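Local structure of chymotrypsin (Cellulomonas bogoriensis, 2EA3) at residues His104-Thr116 and Thr121-Glu133. The protein probably cleaves peptide bonds as a serine endopeptidase of the chymotrypsin family, this chain being the protease domain of a longer precursor. Numbering follows the deposited sequence.
With SO4 (sulfate ion), chain D.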
loop_
_atom_site.group_PDB
_atom_site.type_symbol
_atom_site.label_atom_id
_atom_site.label_comp_id
_atom_site.label_asym_id
_atom_site.label_seq_id
_atom_site.Cartn_x
_atom_site.Cartn_y
_atom_site.Cartn_z
ATOM N N HIS A 104 8.132 3.760 -9.156
ATOM C CA HIS A 104 8.319 5.197 -9.388
ATOM C C HIS A 104 8.648 5.865 -8.082
ATOM O O HIS A 104 8.142 5.465 -7.030
ATOM C CB HIS A 104 7.050 5.812 -9.957
ATOM C CG HIS A 104 6.776 5.366 -11.351
ATOM N ND1 HIS A 104 7.268 6.040 -12.445
ATOM C CD2 HIS A 104 6.170 4.254 -11.829
ATOM C CE1 HIS A 104 6.911 5.402 -13.547
ATOM N NE2 HIS A 104 6.258 4.307 -13.203
ATOM N N CYS A 105 9.516 6.876 -8.156
ATOM C CA CYS A 105 10.033 7.474 -6.933
ATOM C C CYS A 105 9.769 8.975 -6.909
ATOM O O CYS A 105 9.374 9.586 -7.932
ATOM C CB CYS A 105 11.527 7.173 -6.775
ATOM S SG CYS A 105 11.911 5.396 -6.915
ATOM N N GLY A 106 9.967 9.556 -5.736
ATOM C CA GLY A 106 9.709 10.978 -5.531
ATOM C C GLY A 106 10.212 11.299 -4.150
ATOM O O GLY A 106 11.132 10.635 -3.647
ATOM N N THR A 107 9.591 12.292 -3.527
ATOM C CA THR A 107 10.000 12.743 -2.196
ATOM C C THR A 107 8.761 13.036 -1.365
ATOM O O THR A 107 7.690 13.380 -1.917
ATOM C CB THR A 107 10.873 14.005 -2.266
ATOM O OG1 THR A 107 10.093 15.077 -2.795
ATOM C CG2 THR A 107 12.088 13.787 -3.191
ATOM N N ILE A 108 8.902 12.900 -0.050
ATOM C CA ILE A 108 7.810 13.204 0.854
ATOM C C ILE A 108 7.777 14.726 1.005
ATOM O O ILE A 108 8.797 15.324 1.346
ATOM C CB ILE A 108 8.007 12.574 2.240
ATOM C CG1 ILE A 108 7.953 11.031 2.185
ATOM C CG2 ILE A 108 6.989 13.164 3.248
ATOM C CD1 ILE A 108 8.378 10.363 3.509
ATOM N N THR A 109 6.623 15.339 0.754
ATOM C CA THR A 109 6.543 16.805 0.858
ATOM C C THR A 109 5.729 17.323 2.025
ATOM O O THR A 109 5.825 18.494 2.367
ATOM C CB THR A 109 6.024 17.461 -0.438
ATOM O OG1 THR A 109 4.706 16.998 -0.716
ATOM C CG2 THR A 109 6.950 17.167 -1.603
ATOM N N ALA A 110 4.912 16.463 2.619
ATOM C CA ALA A 110 4.134 16.804 3.808
ATOM C C ALA A 110 3.686 15.551 4.513
ATOM O O ALA A 110 3.577 14.487 3.901
ATOM C CB ALA A 110 2.905 17.656 3.452
ATOM N N LEU A 111 3.440 15.689 5.814
ATOM C CA LEU A 111 2.802 14.657 6.612
ATOM C C LEU A 111 1.469 15.193 7.131
ATOM O O LEU A 111 1.228 16.411 7.132
ATOM C CB LEU A 111 3.715 14.231 7.768
ATOM C CG LEU A 111 5.143 13.793 7.421
ATOM C CD1 LEU A 111 5.959 13.661 8.723
ATOM C CD2 LEU A 111 5.181 12.506 6.594
ATOM N N ASN A 112 0.601 14.283 7.553
ATOM C CA ASN A 112 -0.741 14.643 8.047
ATOM C C ASN A 112 -1.524 15.572 7.103
ATOM O O ASN A 112 -2.130 16.549 7.549
ATOM C CB ASN A 112 -0.659 15.237 9.463
ATOM C CG ASN A 112 -1.912 14.948 10.300
ATOM O OD1 ASN A 112 -2.668 14.019 10.022
ATOM N ND2 ASN A 112 -2.126 15.749 11.341
ATOM N N SER A 113 -1.498 15.264 5.805
ATOM C CA SER A 113 -2.283 15.972 4.797
ATOM C C SER A 113 -3.694 15.401 4.740
ATOM O O SER A 113 -3.918 14.243 5.088
ATOM C CB SER A 113 -1.657 15.790 3.411
ATOM O OG SER A 113 -0.506 16.579 3.279
ATOM N N SER A 114 -4.626 16.215 4.265
ATOM C CA SER A 114 -6.002 15.781 4.036
ATOM C C SER A 114 -6.304 15.865 2.545
ATOM O O SER A 114 -5.770 16.736 1.830
ATOM C CB SER A 114 -6.985 16.661 4.816
ATOM O OG SER A 114 -6.932 16.386 6.210
ATOM N N VAL A 115 -7.122 14.939 2.061
ATOM C CA VAL A 115 -7.655 15.032 0.713
ATOM C C VAL A 115 -9.139 14.733 0.775
ATOM O O VAL A 115 -9.589 14.045 1.683
ATOM C CB VAL A 115 -6.983 14.045 -0.287
ATOM C CG1 VAL A 115 -5.506 14.272 -0.345
ATOM C CG2 VAL A 115 -7.254 12.607 0.075
ATOM N N THR A 116 -9.887 15.225 -0.208
ATOM C CA THR A 116 -11.294 14.931 -0.295
ATOM C C THR A 116 -11.542 14.158 -1.579
ATOM O O THR A 116 -11.432 14.712 -2.674
ATOM C CB THR A 116 -12.184 16.205 -0.205
ATOM O OG1 THR A 116 -11.914 16.884 1.033
ATOM C CG2 THR A 116 -13.680 15.816 -0.268
ATOM N N THR A 121 -13.554 12.704 2.998
ATOM C CA THR A 121 -12.243 13.212 3.361
ATOM C C THR A 121 -11.443 12.134 4.058
ATOM O O THR A 121 -11.969 11.380 4.889
ATOM C CB THR A 121 -12.393 14.438 4.262
ATOM O OG1 THR A 121 -13.246 15.394 3.596
ATOM C CG2 THR A 121 -11.031 15.078 4.578
ATOM N N VAL A 122 -10.173 12.053 3.674
ATOM C CA VAL A 122 -9.221 11.186 4.350
ATOM C C VAL A 122 -8.144 12.090 4.924
ATOM O O VAL A 122 -7.656 12.994 4.240
ATOM C CB VAL A 122 -8.608 10.128 3.387
ATOM C CG1 VAL A 122 -7.573 9.268 4.112
ATOM C CG2 VAL A 122 -9.704 9.220 2.828
ATOM N N ARG A 123 -7.781 11.852 6.182
ATOM C CA ARG A 123 -6.799 12.692 6.866
ATOM C C ARG A 123 -5.581 11.867 7.252
ATOM O O ARG A 123 -5.577 10.642 7.123
ATOM C CB ARG A 123 -7.415 13.326 8.123
ATOM C CG ARG A 123 -8.630 14.184 7.833
ATOM C CD ARG A 123 -9.357 14.609 9.122
ATOM N NE ARG A 123 -10.567 15.349 8.761
ATOM C CZ ARG A 123 -11.770 14.791 8.622
ATOM N NH1 ARG A 123 -11.939 13.487 8.844
ATOM N NH2 ARG A 123 -12.811 15.542 8.274
ATOM N N GLY A 124 -4.538 12.546 7.700
ATOM C CA GLY A 124 -3.373 11.861 8.241
ATOM C C GLY A 124 -2.449 11.270 7.205
ATOM O O GLY A 124 -1.661 10.369 7.534
ATOM N N LEU A 125 -2.525 11.786 5.972
ATOM C CA LEU A 125 -1.819 11.196 4.826
ATOM C C LEU A 125 -0.436 11.773 4.577
ATOM O O LEU A 125 -0.179 12.957 4.848
ATOM C CB LEU A 125 -2.650 11.371 3.553
ATOM C CG LEU A 125 -4.012 10.665 3.576
ATOM C CD1 LEU A 125 -4.766 10.959 2.307
ATOM C CD2 LEU A 125 -3.832 9.151 3.758
ATOM N N ILE A 126 0.441 10.930 4.047
ATOM C CA ILE A 126 1.759 11.349 3.579
ATOM C C ILE A 126 1.601 11.909 2.161
ATOM O O ILE A 126 1.139 11.211 1.260
ATOM C CB ILE A 126 2.750 10.162 3.526
ATOM C CG1 ILE A 126 2.898 9.518 4.907
ATOM C CG2 ILE A 126 4.104 10.628 2.988
ATOM C CD1 ILE A 126 3.563 8.161 4.867
ATOM N N ARG A 127 1.963 13.170 1.965
ATOM C CA ARG A 127 1.919 13.773 0.631
ATOM C C ARG A 127 3.269 13.601 -0.064
ATOM O O ARG A 127 4.313 13.831 0.548
ATOM C CB ARG A 127 1.562 15.261 0.740
ATOM C CG ARG A 127 1.271 15.919 -0.597
ATOM C CD ARG A 127 0.964 17.410 -0.441
ATOM N NE ARG A 127 1.279 18.084 -1.700
ATOM C CZ ARG A 127 0.392 18.629 -2.533
ATOM N NH1 ARG A 127 -0.906 18.634 -2.246
ATOM N NH2 ARG A 127 0.816 19.197 -3.659
ATOM N N THR A 128 3.246 13.201 -1.337
ATOM C CA THR A 128 4.497 13.017 -2.110
ATOM C C THR A 128 4.405 13.514 -3.543
ATOM O O THR A 128 3.309 13.759 -4.049
ATOM C CB THR A 128 4.908 11.534 -2.228
ATOM O OG1 THR A 128 4.092 10.888 -3.228
ATOM C CG2 THR A 128 4.791 10.802 -0.856
ATOM N N THR A 129 5.561 13.566 -4.211
ATOM C CA THR A 129 5.638 13.911 -5.641
ATOM C C THR A 129 5.703 12.636 -6.483
ATOM O O THR A 129 6.034 12.683 -7.674
ATOM C CB THR A 129 6.914 14.721 -5.940
ATOM O OG1 THR A 129 8.045 13.963 -5.520
ATOM C CG2 THR A 129 6.908 16.041 -5.195
ATOM N N VAL A 130 5.447 11.479 -5.860
ATOM C CA VAL A 130 5.464 10.220 -6.605
ATOM C C VAL A 130 4.185 10.192 -7.454
ATOM O O VAL A 130 3.161 10.641 -6.998
ATOM C CB VAL A 130 5.455 9.004 -5.647
ATOM C CG1 VAL A 130 5.435 7.686 -6.424
ATOM C CG2 VAL A 130 6.643 9.047 -4.664
ATOM N N CYS A 131 4.244 9.659 -8.676
ATOM C CA CYS A 131 3.040 9.551 -9.500
ATOM C C CYS A 131 2.364 8.222 -9.182
ATOM O O CYS A 131 3.007 7.311 -8.684
ATOM C CB CYS A 131 3.415 9.588 -10.985
ATOM S SG CYS A 131 4.483 8.207 -11.552
ATOM N N ALA A 132 1.080 8.109 -9.482
ATOM C CA ALA A 132 0.402 6.824 -9.364
ATOM C C ALA A 132 -0.788 6.851 -10.288
ATOM O O ALA A 132 -1.246 7.925 -10.695
ATOM C CB ALA A 132 -0.056 6.578 -7.937
ATOM N N GLU A 133 -1.264 5.667 -10.639
ATOM C CA GLU A 133 -2.455 5.566 -11.461
ATOM C C GLU A 133 -3.389 4.598 -10.764
ATOM O O GLU A 133 -2.985 3.958 -9.810
ATOM C CB GLU A 133 -2.081 5.173 -12.904
ATOM C CG GLU A 133 -1.408 6.376 -13.617
ATOM C CD GLU A 133 -0.879 6.082 -15.001
ATOM O OE1 GLU A 133 -1.423 5.178 -15.658
ATOM O OE2 GLU A 133 0.091 6.757 -15.438
HETATM S S SO4 D . -16.380 14.029 9.312
HETATM O O1 SO4 D . -15.304 13.273 9.948
HETATM O O2 SO4 D . -15.808 15.032 8.414
HETATM O O3 SO4 D . -17.231 13.124 8.540
HETATM O O4 SO4 D . -17.175 14.687 10.349
HETATM O O HOH W 1 7.016 9.429 -9.612
HETATM O O HOH W 2 10.494 15.032 -5.954
HETATM O O HOH W 3 3.557 17.480 -3.111
HETATM O O HOH W 4 -4.995 15.555 8.171
HETATM O O HOH W 5 1.194 11.539 7.723
HETATM O O HOH W 6 -9.393 17.526 7.531
#
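Over one face of the His-104 ring sits the sulfur of Cys-131, 3.9 Å from SG to the ring centroid, while SG is itself in the disulfide to Cys-158. The Arg-127 guanidinium instead meets Thr-109 at its edge, where a water joins NE to the threonine OG1. With CG anti to the backbone N (chi1 -171°), the extended arginine chain runs across Thr-109, its CG 3.6 Å from Thr-109 OG1. At the far end, Thr-121 CG2 lies over one face of the Arg-123 guanidinium near its rim, and a sulfate, probably from the crystallisation liquor, accepts from NH2 at the edge, 3.0 Å from NH2 to O2. Thr-121 also pairs its OG1 with Thr-116 OG1 (3.3 Å), so an alanine here would probably leave the Thr-116 hydroxyl without this partner and take the methyl from over the Arg-123 guanidinium. Between these ends, the side chains of Val-115 and Leu-125 cross at about a right angle, CG2 3.7 Å from CD1, and Ile-108 CG2 packs on Ile-126 CG2. Thr-129 OG1 takes the N-H of Thr-107, 3.0 Å from N to OG1, and Thr-129 N returns a bond to Thr-107 O. The register slips by one at each bulge: Thr-109 and Ala-110 both face Arg-127, a classic bulge, and G1 bulges at the corner set Asn-112 and Ser-113 against Leu-125 and Gly-124 and Leu-125 against Ser-113. Gly-124 sits there with a positive phi (78°), which by itself favours glycine. The result is a long, bulged beta hairpin whose inner strands, 102-110 and 125-128, belong to the second six-stranded barrel of the chymotrypsin fold and whose outer arms, 113-117 and 120-123, form a two-stranded sheet.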